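Local coordinates for ABC transporter binding protein AcbH (Actinoplanes, PDB 3OO8) that binds beta-D-galactopyranose as the extracellular solute receptor of a bacterial ABC transporter, with a class 2 substrate-binding protein fold, at residues F45-L48 / M49-T53; G221-K224 / V225-W229; E231-A234 / Y235-K238; R373-V376 / P377-N381. The protein carries 2 engineered substitutions. One frame throughout, in Å; residues are numbered along the deposited sequence.

Interaction 1. Residues F45-L48 / M49-T53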
loop_
_atom_site.group_PDB
_atom_site.type_symbol
_atom_site.label_atom_id
_atom_site.label_comp_id
_atom_site.label_asym_id
_atom_site.label_seq_id
_atom_site.Cartn_x
_atom_site.Cartn_y
_atom_site.Cartn_z
ATOM N N PHE A 45 -4.814 -1.411 19.533
ATOM C CA PHE A 45 -3.415 -1.677 19.879
ATOM C C PHE A 45 -3.269 -1.887 21.371
ATOM O O PHE A 45 -2.456 -2.714 21.812
ATOM C CB PHE A 45 -2.497 -0.530 19.432
ATOM C CG PHE A 45 -1.038 -0.862 19.600
ATOM C CD1 PHE A 45 -0.457 -1.810 18.780
ATOM C CD2 PHE A 45 -0.238 -0.179 20.501
ATOM C CE1 PHE A 45 0.879 -2.180 18.932
ATOM C CE2 PHE A 45 1.105 -0.542 20.653
ATOM C CZ PHE A 45 1.656 -1.532 19.851
ATOM N N ALA A 46 -4.001 -1.116 22.160
ATOM C CA ALA A 46 -3.921 -1.275 23.629
ATOM C C ALA A 46 -4.366 -2.676 24.041
ATOM O O ALA A 46 -3.709 -3.351 24.846
ATOM C CB ALA A 46 -4.761 -0.232 24.333
ATOM N N SER A 47 -5.465 -3.125 23.459
ATOM C CA SER A 47 -5.966 -4.467 23.721
ATOM C C SER A 47 -4.974 -5.518 23.278
ATOM O O SER A 47 -4.754 -6.497 23.971
ATOM C CB SER A 47 -7.284 -4.687 22.974
ATOM O OG SER A 47 -7.813 -5.958 23.276
ATOM N N LEU A 48 -4.379 -5.319 22.097
ATOM C CA LEU A 48 -3.406 -6.283 21.582
ATOM C C LEU A 48 -2.233 -6.427 22.518
ATOM O O LEU A 48 -1.740 -7.516 22.703
ATOM C CB LEU A 48 -2.869 -5.864 20.209
ATOM C CG LEU A 48 -1.885 -6.810 19.525
ATOM C CD1 LEU A 48 -2.585 -8.115 19.185
ATOM C CD2 LEU A 48 -1.200 -6.180 18.269
ATOM N N MET A 49 -1.779 -5.321 23.105
ATOM C CA MET A 49 -0.602 -5.440 23.968
ATOM C C MET A 49 -0.967 -6.177 25.271
ATOM O O MET A 49 -0.127 -6.893 25.829
ATOM C CB MET A 49 0.044 -4.074 24.204
ATOM C CG MET A 49 0.790 -3.559 22.946
ATOM S SD MET A 49 2.173 -4.588 22.481
ATOM C CE MET A 49 1.452 -5.509 21.098
ATOM N N GLN A 50 -2.208 -6.004 25.746
ATOM C CA GLN A 50 -2.666 -6.805 26.905
ATOM C C GLN A 50 -2.589 -8.291 26.551
ATOM O O GLN A 50 -2.117 -9.094 27.356
ATOM C CB GLN A 50 -4.096 -6.447 27.301
ATOM C CG GLN A 50 -4.253 -4.993 27.701
ATOM C CD GLN A 50 -5.617 -4.682 28.242
ATOM O OE1 GLN A 50 -6.620 -5.232 27.799
ATOM N NE2 GLN A 50 -5.664 -3.774 29.206
ATOM N N GLN A 51 -3.027 -8.667 25.344
ATOM C CA GLN A 51 -2.976 -10.064 24.912
ATOM C C GLN A 51 -1.513 -10.540 24.776
ATOM O O GLN A 51 -1.175 -11.670 25.150
ATOM C CB GLN A 51 -3.804 -10.291 23.643
ATOM C CG GLN A 51 -5.306 -9.985 23.803
ATOM C CD GLN A 51 -6.134 -10.660 22.695
ATOM O OE1 GLN A 51 -5.847 -11.792 22.312
ATOM N NE2 GLN A 51 -7.166 -10.001 22.236
ATOM N N ALA A 52 -0.630 -9.648 24.314
ATOM C CA ALA A 52 0.808 -9.951 24.198
ATOM C C ALA A 52 1.422 -10.242 25.551
ATOM O O ALA A 52 2.185 -11.211 25.719
ATOM C CB ALA A 52 1.547 -8.793 23.484
ATOM N N THR A 53 1.106 -9.417 26.540
ATOM C CA THR A 53 1.601 -9.701 27.886
ATOM C C THR A 53 1.049 -11.019 28.433
ATOM O O THR A 53 1.781 -11.843 28.974
ATOM C CB THR A 53 1.277 -8.532 28.830
ATOM O OG1 THR A 53 1.906 -7.351 28.325
ATOM C CG2 THR A 53 1.757 -8.809 30.250
HETATM O O HOH W 1 -7.142 -7.648 21.286
HETATM O O HOH W 2 -7.102 -7.847 26.125
#
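The side chain of M49 folds back over the ring of F45, one helical turn earlier. Its CB lies beside the F45 carbonyl oxygen. CG is the atom that meets the ring: it stands 4.0 Å from the F45 ring centroid and 23° off the normal, a CH-pi contact displaced toward the rim at CZ and CE2. Bends at chi2 (-64°) and chi3 (102°) then carry SD alongside the ring in an oblique Met-aromatic contact, 4.8 Å from the F45 centroid, and bring CE against L48, where it lies 3.9 Å from both L48 CG and L48 CD2. With the side chain cut back to an alanine here, the F45 face and the CG/CD2 end of L48 would probably lose the apolar neighbour they share. The backbone is regular alpha-helix, with M49 N bonded to F45 O at 3.0 Å. A water joins S47 OG, at 2.7 Å, to Q51 NE2, the latter bond weak. Helix 39-56 is the crossover of the beta-alpha-beta unit formed with strands 30-34 and 60-64: F45 and M49 pack on both strands, F45 meeting F32 edge-to-face, while L48 and Q51 lean on helices 312-322 and 325-332.

Interaction 2. Residues G221-K224 / V225-W229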
loop_
_atom_site.group_PDB
_atom_site.type_symbol
_atom_site.label_atom_id
_atom_site.label_comp_id
_atom_site.label_asym_id
_atom_site.label_seq_id
_atom_site.Cartn_x
_atom_site.Cartn_y
_atom_site.Cartn_z
ATOM N N GLY A 221 11.574 3.069 -20.052
ATOM C CA GLY A 221 10.487 2.328 -19.392
ATOM C C GLY A 221 9.434 3.274 -18.833
ATOM O O GLY A 221 8.256 2.901 -18.712
ATOM N N VAL A 222 9.875 4.465 -18.433
ATOM C CA VAL A 222 8.976 5.486 -17.914
ATOM C C VAL A 222 8.153 6.088 -19.038
ATOM O O VAL A 222 6.964 6.382 -18.875
ATOM C CB VAL A 222 9.731 6.558 -17.102
ATOM C CG1 VAL A 222 8.797 7.656 -16.681
ATOM C CG2 VAL A 222 10.314 5.920 -15.865
ATOM N N THR A 223 8.786 6.290 -20.188
ATOM C CA THR A 223 8.054 6.769 -21.353
ATOM C C THR A 223 6.954 5.779 -21.692
ATOM O O THR A 223 5.832 6.188 -21.996
ATOM C CB THR A 223 8.971 6.907 -22.593
ATOM O OG1 THR A 223 10.182 7.586 -22.215
ATOM C CG2 THR A 223 8.240 7.732 -23.671
ATOM N N LYS A 224 7.256 4.500 -21.593
ATOM C CA LYS A 224 6.280 3.458 -21.918
ATOM C C LYS A 224 5.102 3.459 -20.970
ATOM O O LYS A 224 3.964 3.189 -21.394
ATOM C CB LYS A 224 6.929 2.093 -21.946
ATOM C CG LYS A 224 7.822 1.825 -23.149
ATOM C CD LYS A 224 8.355 0.423 -23.028
ATOM C CE LYS A 224 8.567 0.120 -21.551
ATOM N NZ LYS A 224 9.531 -0.950 -21.286
ATOM N N VAL A 225 5.364 3.726 -19.690
ATOM C CA VAL A 225 4.266 3.913 -18.726
ATOM C C VAL A 225 3.312 5.022 -19.136
ATOM O O VAL A 225 2.094 4.832 -19.181
ATOM C CB VAL A 225 4.772 4.144 -17.284
ATOM C CG1 VAL A 225 3.611 4.599 -16.362
ATOM C CG2 VAL A 225 5.440 2.896 -16.751
ATOM N N PHE A 226 3.868 6.176 -19.467
ATOM C CA PHE A 226 3.032 7.316 -19.818
ATOM C C PHE A 226 2.330 7.138 -21.165
ATOM O O PHE A 226 1.187 7.611 -21.362
ATOM C CB PHE A 226 3.827 8.630 -19.696
ATOM C CG PHE A 226 4.003 9.121 -18.256
ATOM C CD1 PHE A 226 2.933 9.644 -17.535
ATOM C CD2 PHE A 226 5.257 9.080 -17.646
ATOM C CE1 PHE A 226 3.100 10.092 -16.222
ATOM C CE2 PHE A 226 5.435 9.549 -16.343
ATOM C CZ PHE A 226 4.370 10.042 -15.631
ATOM N N ASP A 227 3.004 6.466 -22.091
ATOM C CA ASP A 227 2.408 6.117 -23.390
ATOM C C ASP A 227 1.198 5.219 -23.179
ATOM O O ASP A 227 0.152 5.442 -23.791
ATOM C CB ASP A 227 3.430 5.502 -24.351
ATOM C CG ASP A 227 4.396 6.541 -24.912
ATOM O OD1 ASP A 227 4.082 7.741 -24.900
ATOM O OD2 ASP A 227 5.480 6.147 -25.389
ATOM N N GLN A 228 1.299 4.262 -22.257
ATOM C CA GLN A 228 0.140 3.408 -21.964
ATOM C C GLN A 228 -0.966 4.237 -21.325
ATOM O O GLN A 228 -2.159 4.046 -21.587
ATOM C CB GLN A 228 0.532 2.255 -21.019
ATOM C CG GLN A 228 -0.424 1.053 -21.094
ATOM C CD GLN A 228 0.008 -0.059 -22.065
ATOM O OE1 GLN A 228 1.137 -0.082 -22.579
ATOM N NE2 GLN A 228 -0.883 -1.030 -22.268
ATOM N N TRP A 229 -0.574 5.188 -20.490
ATOM C CA TRP A 229 -1.556 6.009 -19.788
ATOM C C TRP A 229 -2.296 6.912 -20.782
ATOM O O TRP A 229 -3.470 7.251 -20.563
ATOM C CB TRP A 229 -0.865 6.853 -18.711
ATOM C CG TRP A 229 -1.756 7.357 -17.609
ATOM C CD1 TRP A 229 -3.123 7.631 -17.671
ATOM C CD2 TRP A 229 -1.335 7.758 -16.309
ATOM N NE1 TRP A 229 -3.554 8.127 -16.464
ATOM C CE2 TRP A 229 -2.481 8.212 -15.605
ATOM C CE3 TRP A 229 -0.091 7.741 -15.652
ATOM C CZ2 TRP A 229 -2.419 8.665 -14.283
ATOM C CZ3 TRP A 229 -0.023 8.200 -14.324
ATOM C CH2 TRP A 229 -1.184 8.630 -13.644
HETATM O O HOH W 3 3.412 1.631 -23.547
#
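V222 and F226 stand side by side on one flank of the helix and point the same way, so that V222 CG1 rests 3.9 Å from F226 CE2. That methyl reaches the ring because it is the branch set anti to the backbone N of V222 (chi1 175°). The ring's CD2 also comes close to the carbonyl oxygen of V222; at the same time V222 O accepts a hydrogen bond from F226 N at 3.2 Å. T223 and D227 form a second such pair one position on: T223 CG2 touches D227 OD2 at 3.6 Å, and D227 N gives a nearly straight-on bond to T223 O, 2.8 Å long with a C=O...N angle of 161°. These are the i to i+4 pairs of an alpha-helix, here helix 220-232, and they continue in the bond from Q228 N to K224 O. The K224 carbonyl has a second donor, a water 2.7 Å from K224 O that also donates to Q228 OE1 and so links the bent glutamine side chain to its own helix. Further out, the hydroxyl of T223 is hydrogen-bonded to Q403 of helix 396-413, whose I399 and V402 pack on F226, and the ring of F226 also meets that of F390. V225, on another flank, lies against F194 and N198 of helix 191-201, while V222 touches Y206 and L210 of helix 204-212.

Interaction 3. Residues E231-A234 / Y235-K238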
loop_
_atom_site.group_PDB
_atom_site.type_symbol
_atom_site.label_atom_id
_atom_site.label_comp_id
_atom_site.label_asym_id
_atom_site.label_seq_id
_atom_site.Cartn_x
_atom_site.Cartn_y
_atom_site.Cartn_z
ATOM N N GLU A 231 -3.371 6.056 -23.562
ATOM C CA GLU A 231 -4.510 5.245 -23.992
ATOM C C GLU A 231 -5.572 5.170 -22.901
ATOM O O GLU A 231 -6.761 5.445 -23.130
ATOM C CB GLU A 231 -4.107 3.837 -24.401
ATOM C CG GLU A 231 -5.351 3.018 -24.705
ATOM C CD GLU A 231 -5.098 1.664 -25.309
ATOM O OE1 GLU A 231 -4.009 1.085 -25.084
ATOM O OE2 GLU A 231 -6.017 1.171 -25.995
ATOM N N LEU A 232 -5.133 4.818 -21.695
ATOM C CA LEU A 232 -6.024 4.687 -20.545
ATOM C C LEU A 232 -6.867 5.943 -20.297
ATOM O O LEU A 232 -8.046 5.835 -19.949
ATOM C CB LEU A 232 -5.208 4.350 -19.272
ATOM C CG LEU A 232 -6.001 4.098 -17.977
ATOM C CD1 LEU A 232 -6.918 2.893 -18.039
ATOM C CD2 LEU A 232 -5.057 4.003 -16.781
ATOM N N ALA A 233 -6.237 7.106 -20.439
ATOM C CA ALA A 233 -6.860 8.387 -20.126
ATOM C C ALA A 233 -8.083 8.657 -20.986
ATOM O O ALA A 233 -8.954 9.439 -20.571
ATOM C CB ALA A 233 -5.840 9.520 -20.262
ATOM N N ALA A 234 -8.156 8.013 -22.148
ATOM C CA ALA A 234 -9.360 8.138 -23.002
ATOM C C ALA A 234 -10.607 7.652 -22.258
ATOM O O ALA A 234 -11.739 8.026 -22.615
ATOM C CB ALA A 234 -9.190 7.338 -24.283
ATOM N N TYR A 235 -10.414 6.766 -21.284
ATOM C CA TYR A 235 -11.521 6.133 -20.567
ATOM C C TYR A 235 -11.650 6.580 -19.125
ATOM O O TYR A 235 -12.489 6.059 -18.397
ATOM C CB TYR A 235 -11.444 4.609 -20.667
ATOM C CG TYR A 235 -11.226 4.235 -22.107
ATOM C CD1 TYR A 235 -12.238 4.405 -23.034
ATOM C CD2 TYR A 235 -9.985 3.809 -22.559
ATOM C CE1 TYR A 235 -12.038 4.131 -24.372
ATOM C CE2 TYR A 235 -9.777 3.513 -23.888
ATOM C CZ TYR A 235 -10.814 3.670 -24.798
ATOM O OH TYR A 235 -10.622 3.395 -26.138
ATOM N N GLN A 236 -10.830 7.551 -18.735
ATOM C CA GLN A 236 -10.892 8.107 -17.398
ATOM C C GLN A 236 -11.761 9.352 -17.320
ATOM O O GLN A 236 -11.722 10.221 -18.200
ATOM C CB GLN A 236 -9.495 8.448 -16.866
ATOM C CG GLN A 236 -8.609 7.205 -16.678
ATOM C CD GLN A 236 -7.252 7.525 -16.102
ATOM O OE1 GLN A 236 -6.544 8.411 -16.601
ATOM N NE2 GLN A 236 -6.876 6.811 -15.028
ATOM N N GLN A 237 -12.494 9.453 -16.226
ATOM C CA GLN A 237 -13.419 10.567 -16.020
ATOM C C GLN A 237 -12.773 11.939 -16.264
ATOM O O GLN A 237 -11.665 12.210 -15.809
ATOM C CB GLN A 237 -13.905 10.516 -14.593
ATOM C CG GLN A 237 -15.144 11.350 -14.351
ATOM C CD GLN A 237 -15.662 11.174 -12.943
ATOM O OE1 GLN A 237 -15.002 10.583 -12.092
ATOM N NE2 GLN A 237 -16.872 11.661 -12.691
ATOM N N LYS A 238 -13.470 12.821 -16.987
ATOM C CA LYS A 238 -12.946 14.169 -17.230
ATOM C C LYS A 238 -12.999 15.054 -15.988
ATOM O O LYS A 238 -13.694 14.755 -15.029
ATOM C CB LYS A 238 -13.699 14.825 -18.401
ATOM C CG LYS A 238 -13.363 14.150 -19.744
ATOM C CD LYS A 238 -14.079 14.783 -20.957
ATOM C CE LYS A 238 -13.664 16.238 -21.171
ATOM N NZ LYS A 238 -14.494 16.891 -22.224
HETATM O O HOH W 4 -8.018 3.288 -27.065
HETATM O O HOH W 5 -9.861 11.946 -19.565
#
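The ring of Y235 carries the methyl of the preceding A234 on one face: A234 CB stands over the centre, 3.9 Å from the Y235 centroid and 12° off the normal, a well-aligned CH-pi contact. Toward CD2 and CE2 the carbonyl oxygen of E231 approaches obliquely, E231 O lying 3.7 Å from Y235 CE2. The side chain of Q236 crosses that of L232 at a slant, its amide NE2 lying 3.8 Å from L232 CD2, while its OE1 lies near A233 and accepts a hydrogen bond from W229 NE1. Here helix 220-232 gives way to a loop, and the bonding shortens from i+4 to i+3: Y235 N donates to L232 O at 2.9 Å, from above the carbonyl plane, and Q236 N makes a weak bond to A233 O. A water 2.8 Å from A233 O donates also to Q236 O, spanning the turn. At the outer end of the ring, a second water sits 2.8 Å from Y235 OH and donates to E231 OE2; the hydroxyl is bonded to R170 as well, and E231 OE1 to W162, both on helix 162-174. A leucine in place of Y235 is likely to leave R170 without its hydroxyl partner and A234 without a ring face to rest on. Backbone hydrogen bonds between L180 and both Y235 and Q237 tie this stretch to strand 178-181.

Interaction 4. Residues R373-V376 / P377-N381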
loop_
_atom_site.group_PDB
_atom_site.type_symbol
_atom_site.label_atom_id
_atom_site.label_comp_id
_atom_site.label_asym_id
_atom_site.label_seq_id
_atom_site.Cartn_x
_atom_site.Cartn_y
_atom_site.Cartn_z
ATOM N N ARG A 373 5.470 5.615 -0.026
ATOM C CA ARG A 373 6.280 4.843 0.912
ATOM C C ARG A 373 7.441 4.167 0.221
ATOM O O ARG A 373 8.435 3.834 0.879
ATOM C CB ARG A 373 5.408 3.788 1.615
ATOM C CG ARG A 373 4.366 4.394 2.524
ATOM C CD ARG A 373 3.570 3.284 3.201
ATOM N NE ARG A 373 2.696 3.812 4.252
ATOM C CZ ARG A 373 2.070 3.039 5.144
ATOM N NH1 ARG A 373 2.243 1.736 5.100
ATOM N NH2 ARG A 373 1.305 3.569 6.096
ATOM N N ASP A 374 7.368 3.976 -1.098
ATOM C CA ASP A 374 8.482 3.292 -1.775
ATOM C C ASP A 374 9.630 4.214 -2.193
ATOM O O ASP A 374 10.736 3.740 -2.480
ATOM C CB ASP A 374 7.997 2.486 -2.996
ATOM C CG ASP A 374 7.392 1.143 -2.606
ATOM O OD1 ASP A 374 7.999 0.472 -1.730
ATOM O OD2 ASP A 374 6.391 0.764 -3.242
ATOM N N THR A 375 9.352 5.505 -2.280
ATOM C CA THR A 375 10.401 6.485 -2.580
ATOM C C THR A 375 10.457 7.465 -1.419
ATOM O O THR A 375 9.712 7.335 -0.432
ATOM C CB THR A 375 10.172 7.210 -3.945
ATOM O OG1 THR A 375 11.365 7.928 -4.305
ATOM C CG2 THR A 375 8.984 8.171 -3.897
ATOM N N VAL A 376 11.361 8.438 -1.486
ATOM C CA VAL A 376 11.345 9.441 -0.429
ATOM C C VAL A 376 10.220 10.448 -0.599
ATOM O O VAL A 376 9.766 10.724 -1.713
ATOM C CB VAL A 376 12.689 10.160 -0.245
ATOM C CG1 VAL A 376 13.840 9.159 -0.234
ATOM C CG2 VAL A 376 12.887 11.173 -1.330
ATOM N N PRO A 377 9.741 11.012 0.514
ATOM C CA PRO A 377 8.613 11.918 0.414
ATOM C C PRO A 377 8.755 13.053 -0.596
ATOM O O PRO A 377 7.794 13.365 -1.308
ATOM C CB PRO A 377 8.473 12.440 1.842
ATOM C CG PRO A 377 8.889 11.242 2.667
ATOM C CD PRO A 377 10.035 10.640 1.917
ATOM N N ASP A 378 9.912 13.706 -0.615
ATOM C CA ASP A 378 10.180 14.799 -1.541
ATOM C C ASP A 378 9.990 14.326 -2.998
ATOM O O ASP A 378 9.500 15.098 -3.840
ATOM C CB ASP A 378 11.616 15.317 -1.370
ATOM C CG ASP A 378 11.777 16.305 -0.208
ATOM O OD1 ASP A 378 10.790 16.697 0.439
ATOM O OD2 ASP A 378 12.944 16.659 0.047
ATOM N N MET A 379 10.377 13.084 -3.291
ATOM C CA MET A 379 10.274 12.561 -4.678
ATOM C C MET A 379 8.820 12.270 -5.023
ATOM O O MET A 379 8.331 12.668 -6.073
ATOM C CB MET A 379 11.164 11.330 -4.875
ATOM C CG MET A 379 11.315 10.882 -6.361
ATOM S SD MET A 379 12.080 12.130 -7.434
ATOM C CE MET A 379 10.757 12.542 -8.594
ATOM N N ALA A 380 8.106 11.572 -4.139
ATOM C CA ALA A 380 6.666 11.396 -4.383
ATOM C C ALA A 380 5.905 12.703 -4.516
ATOM O O ALA A 380 5.007 12.814 -5.361
ATOM C CB ALA A 380 6.053 10.532 -3.280
ATOM N N ASN A 381 6.231 13.683 -3.675
ATOM C CA ASN A 381 5.513 14.970 -3.748
ATOM C C ASN A 381 5.799 15.690 -5.057
ATOM O O ASN A 381 4.901 16.314 -5.650
ATOM C CB ASN A 381 5.863 15.877 -2.568
ATOM C CG ASN A 381 5.245 15.387 -1.279
ATOM O OD1 ASN A 381 4.208 14.718 -1.292
ATOM N ND2 ASN A 381 5.893 15.690 -0.155
#
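T375 and V376 form the short link between helix 371-374 and helix 377-392, and their contact with M379 and A380 is a helix start, with V376 at the N-cap position. The V376 carbonyl opens the new helix. V376 O accepts A380 N at 3.1 Å with a C=O...N angle of 168°. A weak second bond runs from M379 N to V376 O at 2.9 Å. P377 occupies the first turn, where its lack of an amide hydrogen costs no helical bond; its CD presses on V376 CB at 3.5 Å, tighter than usual. The two branches of T375 divide the work. OG1, held anti to the backbone N (chi1 -168°), lies 3.5 Å from M379 CB while hydrogen-bonding M211 O, and CG2 reaches 3.5 Å from A380 N and then the A380 methyl. V376 CG2 adds a contact with M379 CB at 3.9 Å. R373, on helix 371-374, is a galactose-binding residue; in this sugar-free chain its NE is hydrogen-bonded to a glycerol, probably from the crystallisation liquor, and NH1 forms a salt bridge with D301. Among the surrounding elements, D374 packs on helix 204-212, V376 and M379 lie against I413 of helix 396-413, and A380 touches the engineered E372 of helix 371-374.

How the interactions relate
The four contacts follow one another along the chain in series. Interaction 1, on helix 39-56, is remote from interactions 2 and 3, its centre about 46 and 47 Å from theirs, on the opposite side of the chain's centre. Interactions 2 and 3 share helix 220-232, one along its body and one where it ends; their centres are about 14 Å apart and they touch through W229 and Q236. Interaction 4, about 20 Å from interaction 2 between centres, holds a galactose-binding residue, whereas interaction 2 lies away from the sugar site. Helix 396-413 packs on both interaction 2 and interaction 4 and is thus a shared neighbour of the two.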